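Local atomic coordinates of flavin reductase domain protein, FMN-binding (Shewanella baltica, PDB entry 3HMZ), a protein that binds flavin mononucleotide and is probably an oxidoreductase of the flavoredoxin family that uses NAD or NADP. Residues A20-L25 and A152-A157; P58-V63 and L133-I138. All coordinates share one frame; numbering follows the deposited sequence. Where two conformers were deposited one is given.

Contact 1 (A20-L25 and A152-A157); sequences AKAYRL and AEVIGA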
ATOM      1  N   ALA A  20      -3.444 -17.638   6.966  1.00 19.21           N
ATOM      2  CA  ALA A  20      -2.029 -17.473   6.638  1.00 20.17           C
ATOM      3  C   ALA A  20      -1.768 -16.844   5.259  1.00 19.57           C
ATOM      4  O   ALA A  20      -0.622 -16.474   4.971  1.00 22.19           O
ATOM      5  CB  ALA A  20      -1.323 -18.849   6.691  1.00 20.63           C
ATOM      6  N   LYS A  21      -2.778 -16.809   4.378  1.00 18.95           N
ATOM      7  CA  LYS A  21      -2.662 -16.156   3.057  1.00 19.78           C
ATOM      8  C   LYS A  21      -3.423 -14.855   2.963  1.00 17.49           C
ATOM      9  O   LYS A  21      -3.371 -14.210   1.893  1.00 18.79           O
ATOM     10  CB  LYS A  21      -3.138 -17.099   1.957  1.00 22.21           C
ATOM     11  CG  LYS A  21      -2.317 -18.378   1.940  1.00 27.19           C
ATOM     12  CD  LYS A  21      -2.035 -18.892   0.619  1.00 31.41           C
ATOM     13  CE  LYS A  21      -1.191 -20.181   0.632  1.00 34.26           C
ATOM     14  NZ  LYS A  21       0.165 -20.076   1.288  1.00 36.62           N
ATOM     15  N   ALA A  22      -4.136 -14.465   4.034  1.00 17.12           N
ATOM     16  CA  ALA A  22      -4.943 -13.244   4.028  1.00 16.67           C
ATOM     17  C   ALA A  22      -4.159 -11.989   3.614  1.00 17.14           C
ATOM     18  O   ALA A  22      -4.696 -11.102   2.959  1.00 16.74           O
ATOM     19  CB  ALA A  22      -5.633 -13.009   5.424  1.00 18.44           C
ATOM     20  N   TYR A  23      -2.884 -11.929   3.995  1.00 16.95           N
ATOM     21  CA  TYR A  23      -2.042 -10.746   3.641  1.00 17.50           C
ATOM     22  C   TYR A  23      -1.992 -10.516   2.118  1.00 17.04           C
ATOM     23  O   TYR A  23      -1.852  -9.375   1.655  1.00 17.56           O
ATOM     24  CB  TYR A  23      -0.614 -10.865   4.187  1.00 17.89           C
ATOM     25  CG  TYR A  23       0.235 -11.830   3.410  1.00 17.32           C
ATOM     26  CD1 TYR A  23       0.184 -13.213   3.631  1.00 18.70           C
ATOM     27  CD2 TYR A  23       1.065 -11.373   2.402  1.00 18.22           C
ATOM     28  CE1 TYR A  23       0.916 -14.094   2.854  1.00 19.17           C
ATOM     29  CE2 TYR A  23       1.802 -12.247   1.634  1.00 19.76           C
ATOM     30  CZ  TYR A  23       1.744 -13.607   1.869  1.00 20.87           C
ATOM     31  OH  TYR A  23       2.467 -14.477   1.084  1.00 22.93           O
ATOM     32  N   ARG A  24      -2.142 -11.595   1.346  1.00 16.40           N
ATOM     33  CA  ARG A  24      -2.081 -11.480  -0.122  1.00 15.85           C
ATOM     34  C   ARG A  24      -3.224 -10.646  -0.711  1.00 15.38           C
ATOM     35  O   ARG A  24      -3.107 -10.094  -1.793  1.00 16.19           O
ATOM     36  CB  ARG A  24      -2.057 -12.842  -0.772  1.00 16.65           C
ATOM     37  CG  ARG A  24      -0.791 -13.602  -0.428  1.00 17.54           C
ATOM     38  CD  ARG A  24      -0.748 -14.867  -1.149  1.00 18.17           C
ATOM     39  NE  ARG A  24       0.413 -15.674  -0.776  1.00 19.14           N
ATOM     40  CZ  ARG A  24       0.647 -16.876  -1.276  1.00 18.45           C
ATOM     41  NH1 ARG A  24      -0.210 -17.440  -2.110  1.00 18.74           N
ATOM     42  NH2 ARG A  24       1.727 -17.543  -0.885  1.00 19.96           N
ATOM     43  N   LEU A  25      -4.320 -10.538   0.044  1.00 15.29           N
ATOM     44  CA  LEU A  25      -5.460  -9.755  -0.381  1.00 14.83           C
ATOM     45  C   LEU A  25      -5.095  -8.260  -0.500  1.00 14.18           C
ATOM     46  O   LEU A  25      -5.785  -7.508  -1.193  1.00 14.63           O
ATOM     47  CB  LEU A  25      -6.639  -9.943   0.591  1.00 14.10           C
ATOM     48  CG  LEU A  25      -7.162 -11.386   0.657  1.00 14.67           C
ATOM     49  CD1 LEU A  25      -8.177 -11.572   1.810  1.00 15.95           C
ATOM     50  CD2 LEU A  25      -7.763 -11.858  -0.681  1.00 16.16           C
ATOM     51  N   ALA A 152      -4.191  -3.602  13.563  1.00 17.88           N
ATOM     52  CA  ALA A 152      -5.172  -4.626  13.875  1.00 16.49           C
ATOM     53  C   ALA A 152      -4.732  -6.024  13.523  1.00 17.76           C
ATOM     54  O   ALA A 152      -3.963  -6.206  12.582  1.00 18.54           O
ATOM     55  CB  ALA A 152      -6.530  -4.340  13.148  1.00 19.03           C
ATOM     56  N   GLU A 153      -5.258  -6.993  14.271  1.00 18.59           N
ATOM     57  CA  GLU A 153      -5.091  -8.385  13.906  0.50 19.26           C
ATOM     58  C   GLU A 153      -6.240  -8.746  12.952  1.00 18.87           C
ATOM     59  O   GLU A 153      -7.389  -8.360  13.163  1.00 19.62           O
ATOM     60  CB  GLU A 153      -5.081  -9.294  15.135  0.50 21.07           C
ATOM     61  CG  GLU A 153      -5.266 -10.773  14.874  0.50 22.24           C
ATOM     62  CD  GLU A 153      -4.677 -11.638  16.007  0.50 23.03           C
ATOM     63  OE1 GLU A 153      -4.466 -11.100  17.144  0.50 27.52           O
ATOM     64  OE2 GLU A 153      -4.364 -12.810  15.726  0.50 20.10           O
ATOM     65  N   VAL A 154      -5.912  -9.481  11.904  1.00 16.91           N
ATOM     66  CA  VAL A 154      -6.933  -9.970  10.951  1.00 16.73           C
ATOM     67  C   VAL A 154      -7.366 -11.323  11.530  1.00 18.28           C
ATOM     68  O   VAL A 154      -6.533 -12.247  11.716  1.00 19.37           O
ATOM     69  CB  VAL A 154      -6.365 -10.112   9.549  1.00 16.51           C
ATOM     70  CG1 VAL A 154      -7.374 -10.827   8.652  1.00 17.85           C
ATOM     71  CG2 VAL A 154      -5.972  -8.726   9.006  1.00 18.45           C
ATOM     72  N   ILE A 155      -8.647 -11.419  11.873  1.00 18.68           N
ATOM     73  CA  ILE A 155      -9.233 -12.614  12.481  1.00 19.53           C
ATOM     74  C   ILE A 155     -10.068 -13.475  11.558  1.00 18.22           C
ATOM     75  O   ILE A 155     -10.520 -14.551  11.950  1.00 21.16           O
ATOM     76  CB  ILE A 155     -10.042 -12.235  13.782  1.00 21.74           C
ATOM     77  CG1 ILE A 155     -11.251 -11.348  13.466  1.00 22.85           C
ATOM     78  CG2 ILE A 155      -9.077 -11.531  14.793  1.00 22.47           C
ATOM     79  CD1 ILE A 155     -12.159 -11.030  14.698  1.00 24.61           C
ATOM     80  N   GLY A 156     -10.320 -12.986  10.342  1.00 17.61           N
ATOM     81  CA  GLY A 156     -11.053 -13.726   9.360  1.00 17.64           C
ATOM     82  C   GLY A 156     -10.857 -13.062   8.013  1.00 15.46           C
ATOM     83  O   GLY A 156     -10.654 -11.837   7.964  1.00 17.70           O
ATOM     84  N   ALA A 157     -10.875 -13.866   6.942  1.00 15.80           N
ATOM     85  CA  ALA A 157     -10.686 -13.350   5.592  1.00 15.67           C
ATOM     86  C   ALA A 157     -11.488 -14.170   4.616  1.00 14.67           C
ATOM     87  O   ALA A 157     -11.610 -15.403   4.779  1.00 15.82           O
ATOM     88  CB  ALA A 157      -9.205 -13.339   5.244  1.00 16.87           C
TER
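A22 and A157 meet methyl to methyl, their CB atoms 3.6 Å apart, with each CA-CB bond directed at the opposing segment. The short side chains let a helical turn of the N-terminal loop come close to strand 149-160, and the two CA atoms lie only 6.0 Å apart. One turn further on, L25 reaches the same methyl from another side: its CG is anti to the carbonyl carbon (chi1 -63°), which carries CD1 to 4.0 Å from A157 CB. On the other flank V154 offers CG1 to A22 CB at 4.3 Å. The A157 methyl is thus shared by A22 and L25, and the A22 methyl by V154 and A157. V154 and A157 are three residues apart and would face opposite sides of a regular strand; the classic beta bulge at I155 and G156, both paired with A134, turns them to the same side. The turn itself is held by backbone bonds from R24 N to K21 O and from L25 N to A22 O.

The ends of the K21 and Y23 side chains lead off from the strand, and R24 lies beyond contact with it. R24 lays its CG over one face of the Y23 ring, 3.4 Å above the plane and displaced toward the rim, and its extended chain carries NE to Y23 OH, to which it donates over 3.0 Å. That bond is almost straight, at 175°, and lies in the guanidinium plane, while K21 CD lies over one guanidinium face, toward its rim. R24 NH1 also bonds to G167 O, and Y23 packs on W49 of the second subunit. The chemistry is therefore two-sided: a buried, wholly apolar join to the sheet, backed by directional polar bonds on the outer side of the turn.

Contact 2 (P58-V63 and L133-I138); sequences PKLTVV and LACKLI. With FMN (flavin mononucleotide), chain B.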
ATOM      1  N   PRO A  58      -2.050 -12.866  10.595  1.00 21.91           N
ATOM      2  CA  PRO A  58      -2.062 -11.621   9.847  1.00 20.81           C
ATOM      3  C   PRO A  58      -2.376 -10.368  10.664  1.00 19.34           C
ATOM      4  O   PRO A  58      -3.192 -10.400  11.588  1.00 19.65           O
ATOM      5  CB  PRO A  58      -3.120 -11.855   8.785  1.00 20.42           C
ATOM      6  CG  PRO A  58      -3.981 -12.927   9.374  1.00 19.50           C
ATOM      7  CD  PRO A  58      -3.054 -13.807  10.117  1.00 21.01           C
ATOM      8  N   LYS A  59      -1.734  -9.265  10.296  1.00 18.46           N
ATOM      9  CA  LYS A  59      -1.996  -7.954  10.868  1.00 18.37           C
ATOM     10  C   LYS A  59      -1.922  -6.927   9.734  1.00 17.63           C
ATOM     11  O   LYS A  59      -1.312  -7.175   8.672  1.00 18.17           O
ATOM     12  CB  LYS A  59      -0.993  -7.566  11.951  1.00 20.85           C
ATOM     13  CG  LYS A  59      -0.895  -8.527  13.140  1.00 23.58           C
ATOM     14  CD  LYS A  59       0.095  -7.983  14.171  1.00 26.49           C
ATOM     15  CE  LYS A  59       0.556  -8.970  15.305  1.00 30.39           C
ATOM     16  NZ  LYS A  59      -0.223 -10.152  15.507  1.00 31.08           N
ATOM     17  N   LEU A  60      -2.526  -5.789  10.002  1.00 16.65           N
ATOM     18  CA  LEU A  60      -2.494  -4.661   9.081  1.00 16.46           C
ATOM     19  C   LEU A  60      -2.495  -3.334   9.812  1.00 16.58           C
ATOM     20  O   LEU A  60      -2.769  -3.282  11.038  1.00 17.92           O
ATOM     21  CB  LEU A  60      -3.615  -4.790   8.027  1.00 16.50           C
ATOM     22  CG  LEU A  60      -5.061  -4.805   8.540  1.00 15.61           C
ATOM     23  CD1 LEU A  60      -5.563  -3.428   9.072  1.00 17.49           C
ATOM     24  CD2 LEU A  60      -5.963  -5.256   7.385  1.00 16.59           C
ATOM     25  N   THR A  61      -2.090  -2.306   9.081  1.00 16.51           N
ATOM     26  CA  THR A  61      -2.147  -0.949   9.544  1.00 17.08           C
ATOM     27  C   THR A  61      -3.176  -0.197   8.721  1.00 15.50           C
ATOM     28  O   THR A  61      -3.370  -0.500   7.534  1.00 16.16           O
ATOM     29  CB  THR A  61      -0.792  -0.192   9.455  1.00 17.65           C
ATOM     30  OG1 THR A  61      -0.306  -0.241   8.102  1.00 16.76           O
ATOM     31  CG2 THR A  61       0.237  -0.795  10.445  1.00 19.18           C
ATOM     32  N   VAL A  62      -3.780   0.835   9.314  1.00 16.20           N
ATOM     33  CA  VAL A  62      -4.604   1.797   8.568  1.00 16.00           C
ATOM     34  C   VAL A  62      -4.473   3.169   9.242  1.00 16.41           C
ATOM     35  O   VAL A  62      -4.368   3.255  10.472  1.00 18.27           O
ATOM     36  CB  VAL A  62      -6.058   1.335   8.389  1.00 17.23           C
ATOM     37  CG1 VAL A  62      -6.827   1.187   9.758  1.00 18.15           C
ATOM     38  CG2 VAL A  62      -6.757   2.229   7.387  1.00 18.93           C
ATOM     39  N   VAL A  63      -4.397   4.199   8.430  1.00 17.01           N
ATOM     40  CA  VAL A  63      -4.314   5.577   8.886  1.00 17.13           C
ATOM     41  C   VAL A  63      -5.716   6.152   8.830  1.00 18.08           C
ATOM     42  O   VAL A  63      -6.357   6.157   7.770  1.00 19.49           O
ATOM     43  CB  VAL A  63      -3.335   6.393   8.048  1.00 16.94           C
ATOM     44  CG1 VAL A  63      -3.200   7.773   8.648  1.00 19.05           C
ATOM     45  CG2 VAL A  63      -1.970   5.681   7.971  1.00 18.17           C
ATOM     46  N   LEU A 133     -11.614  -8.566   5.069  1.00 15.69           N
ATOM     47  CA  LEU A 133     -10.790  -8.947   6.187  1.00 16.34           C
ATOM     48  C   LEU A 133     -11.428  -8.389   7.470  1.00 15.40           C
ATOM     49  O   LEU A 133     -11.557  -7.160   7.615  1.00 15.47           O
ATOM     50  CB  LEU A 133      -9.371  -8.408   6.018  1.00 16.24           C
ATOM     51  CG  LEU A 133      -8.584  -8.831   4.756  1.00 16.11           C
ATOM     52  CD1 LEU A 133      -8.852  -7.953   3.527  1.00 18.28           C
ATOM     53  CD2 LEU A 133      -7.059  -8.840   5.051  1.00 18.10           C
ATOM     54  N   ALA A 134     -11.839  -9.280   8.380  1.00 15.94           N
ATOM     55  CA  ALA A 134     -12.377  -8.891   9.700  1.00 16.07           C
ATOM     56  C   ALA A 134     -11.180  -8.597  10.618  1.00 16.51           C
ATOM     57  O   ALA A 134     -10.267  -9.412  10.717  1.00 18.33           O
ATOM     58  CB  ALA A 134     -13.220  -9.972  10.252  1.00 17.49           C
ATOM     59  N   CYS A 135     -11.215  -7.434  11.269  1.00 16.66           N
ATOM     60  CA  CYS A 135     -10.078  -6.914  12.020  1.00 17.39           C
ATOM     61  C   CYS A 135     -10.442  -6.557  13.454  1.00 18.29           C
ATOM     62  O   CYS A 135     -11.489  -5.986  13.727  1.00 18.97           O
ATOM     63  CB  CYS A 135      -9.546  -5.655  11.350  1.00 17.76           C
ATOM     64  SG  CYS A 135      -8.949  -5.897   9.665  1.00 18.49           S
ATOM     65  N   LYS A 136      -9.527  -6.911  14.352  1.00 19.04           N
ATOM     66  CA  LYS A 136      -9.633  -6.612  15.774  1.00 19.58           C
ATOM     67  C   LYS A 136      -8.502  -5.632  16.086  1.00 19.36           C
ATOM     68  O   LYS A 136      -7.328  -5.974  15.956  1.00 19.90           O
ATOM     69  CB  LYS A 136      -9.487  -7.858  16.625  1.00 22.13           C
ATOM     70  CG  LYS A 136      -9.623  -7.613  18.156  1.00 25.14           C
ATOM     71  CD  LYS A 136      -9.368  -8.893  18.891  1.00 28.77           C
ATOM     72  CE  LYS A 136      -9.559  -8.668  20.390  1.00 31.69           C
ATOM     73  NZ  LYS A 136      -9.193  -9.900  21.164  1.00 34.52           N
ATOM     74  N   LEU A 137      -8.874  -4.442  16.519  1.00 19.10           N
ATOM     75  CA  LEU A 137      -7.917  -3.422  16.905  1.00 19.63           C
ATOM     76  C   LEU A 137      -6.981  -3.885  18.029  1.00 19.18           C
ATOM     77  O   LEU A 137      -7.419  -4.504  18.987  1.00 21.48           O
ATOM     78  CB  LEU A 137      -8.637  -2.142  17.371  1.00 21.15           C
ATOM     79  CG  LEU A 137      -7.800  -0.902  17.734  1.00 21.54           C
ATOM     80  CD1 LEU A 137      -7.034  -0.362  16.501  1.00 21.60           C
ATOM     81  CD2 LEU A 137      -8.665   0.177  18.400  1.00 23.17           C
ATOM     82  N   ILE A 138      -5.705  -3.590  17.871  1.00 19.89           N
ATOM     83  CA  ILE A 138      -4.694  -3.742  18.937  1.00 21.31           C
ATOM     84  C   ILE A 138      -4.451  -2.305  19.414  1.00 22.50           C
ATOM     85  O   ILE A 138      -3.734  -1.555  18.752  1.00 22.31           O
ATOM     86  CB  ILE A 138      -3.402  -4.370  18.440  1.00 22.76           C
ATOM     87  CG1 ILE A 138      -3.667  -5.749  17.871  1.00 23.14           C
ATOM     88  CG2 ILE A 138      -2.354  -4.416  19.644  1.00 23.22           C
ATOM     89  CD1 ILE A 138      -2.475  -6.367  17.214  1.00 23.50           C
TER
HETATM   90  N1  FMN B 500      -9.087   9.129   5.078  1.00 16.49           N
HETATM   91  C2  FMN B 500      -8.241   8.574   6.008  1.00 17.19           C
HETATM   92  O2  FMN B 500      -8.353   8.903   7.189  1.00 19.38           O
HETATM   93  N3  FMN B 500      -7.308   7.640   5.597  1.00 17.86           N
HETATM   94  C4  FMN B 500      -7.155   7.263   4.299  1.00 16.83           C
HETATM   95  O4  FMN B 500      -6.261   6.424   4.011  1.00 17.20           O
HETATM   96  C4A FMN B 500      -8.012   7.854   3.357  1.00 16.70           C
HETATM   97  N5  FMN B 500      -7.937   7.512   2.019  1.00 17.22           N
HETATM   98  C5A FMN B 500      -8.891   7.921   1.098  1.00 16.67           C
HETATM   99  C6  FMN B 500      -8.902   7.417  -0.212  1.00 16.68           C
HETATM  100  C7  FMN B 500      -9.843   7.843  -1.143  1.00 16.65           C
HETATM  101  C7M FMN B 500      -9.853   7.282  -2.531  1.00 16.47           C
HETATM  102  C8  FMN B 500     -10.792   8.795  -0.761  1.00 16.84           C
HETATM  103  C8M FMN B 500     -11.833   9.299  -1.740  1.00 18.62           C
HETATM  104  C9  FMN B 500     -10.774   9.276   0.541  1.00 16.60           C
HETATM  105  C9A FMN B 500      -9.853   8.874   1.496  1.00 17.38           C
HETATM  106  N10 FMN B 500      -9.836   9.336   2.809  1.00 17.04           N
HETATM  107  C10 FMN B 500      -8.978   8.783   3.746  1.00 16.70           C
HETATM  108  C1' FMN B 500     -10.899  10.262   3.335  1.00 16.38           C
HETATM  109  C2' FMN B 500     -12.075   9.575   4.043  1.00 16.62           C
HETATM  110  O2' FMN B 500     -12.542   8.422   3.323  1.00 17.58           O
HETATM  111  C3' FMN B 500     -13.166  10.634   4.162  1.00 16.99           C
HETATM  112  O3' FMN B 500     -12.711  11.665   5.035  1.00 19.06           O
HETATM  113  C4' FMN B 500     -14.549  10.071   4.542  1.00 17.87           C
HETATM  114  O4' FMN B 500     -15.510  11.052   4.163  1.00 19.50           O
HETATM  115  C5' FMN B 500     -14.708   9.741   6.013  1.00 17.53           C
HETATM  116  O5' FMN B 500     -16.055   9.307   6.209  1.00 18.37           O
HETATM  117  P   FMN B 500     -16.659   9.201   7.687  1.00 19.14           P
HETATM  118  O1P FMN B 500     -18.129   8.919   7.431  1.00 20.37           O
HETATM  119  O2P FMN B 500     -15.951   8.123   8.459  1.00 18.58           O
HETATM  120  O3P FMN B 500     -16.446  10.525   8.372  1.00 20.81           O
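The isoalloxazine of FMN is the flat group here, and V63 meets it at the pyrimidine end: N3 donates to V63 O over 2.8 Å with an angle of 155° at the hydrogen. The contact between the strands lies further back along 58-63, where L60 CD2 rests on C135 SG at 3.8 Å.

L60 has its CG between the backbone N and the carbonyl carbon (chi1 61°), and this brings the branch point as well as one methyl against the sulfur, CG lying 4.2 Å from SG. The same methyl, CD2, extends to L133 CD2 at 4.4 Å, so a single branch of L60 bridges two residues on one face of the opposing strand. C135 points its CB at strand 58-63, and SG, anti to the carbonyl carbon, meets the leucine branch. I82 of strand 79-84 touches both L60 and C135 and continues this apolar cluster. At the far end of 133-138 the aliphatic part of K59 runs past I138, CD to CD1 4.3 Å; I138 also packs on Y147 of the second subunit.

The strand axes approach to 8.6 Å and make an angle of 75°, too far apart and too steeply crossed for backbone pairing. Strand 149-160 lies between them in the sheet and bonds to both, pairing A152 with L60 and E153 with K136. L60 and C135 therefore meet across the concave side of a strongly curled antiparallel sheet. Such interior packing is characteristic of the split beta-barrel of FMN-binding flavin reductase-like proteins, in which strand 58-63 here turns L60 into the barrel interior and, at its end, offers the V63 carbonyl to the flavin.

From the N terminus the chain passes first through 20-25, in the loop between strands 14-16 and 32-38, and then along strand 58-63. About 70 residues later, 133-138 returns to close contact 2, and 149-160 closes contact 1, so the shorter loop is enclosed by the longer one. The segments 152-157 and 133-138 are sheet neighbours, with I155 N 2.8 Å from A134 O in a probable hydrogen bond, and strand 149-160 also pairs with 58-63. Contact 1 thus fastens the N-terminal turn to a central strand, while contact 2 joins two of that strand's partners, 58-63 and 131-138, across the barrel interior. Their centres are 8 Å apart, and both reach the second subunit.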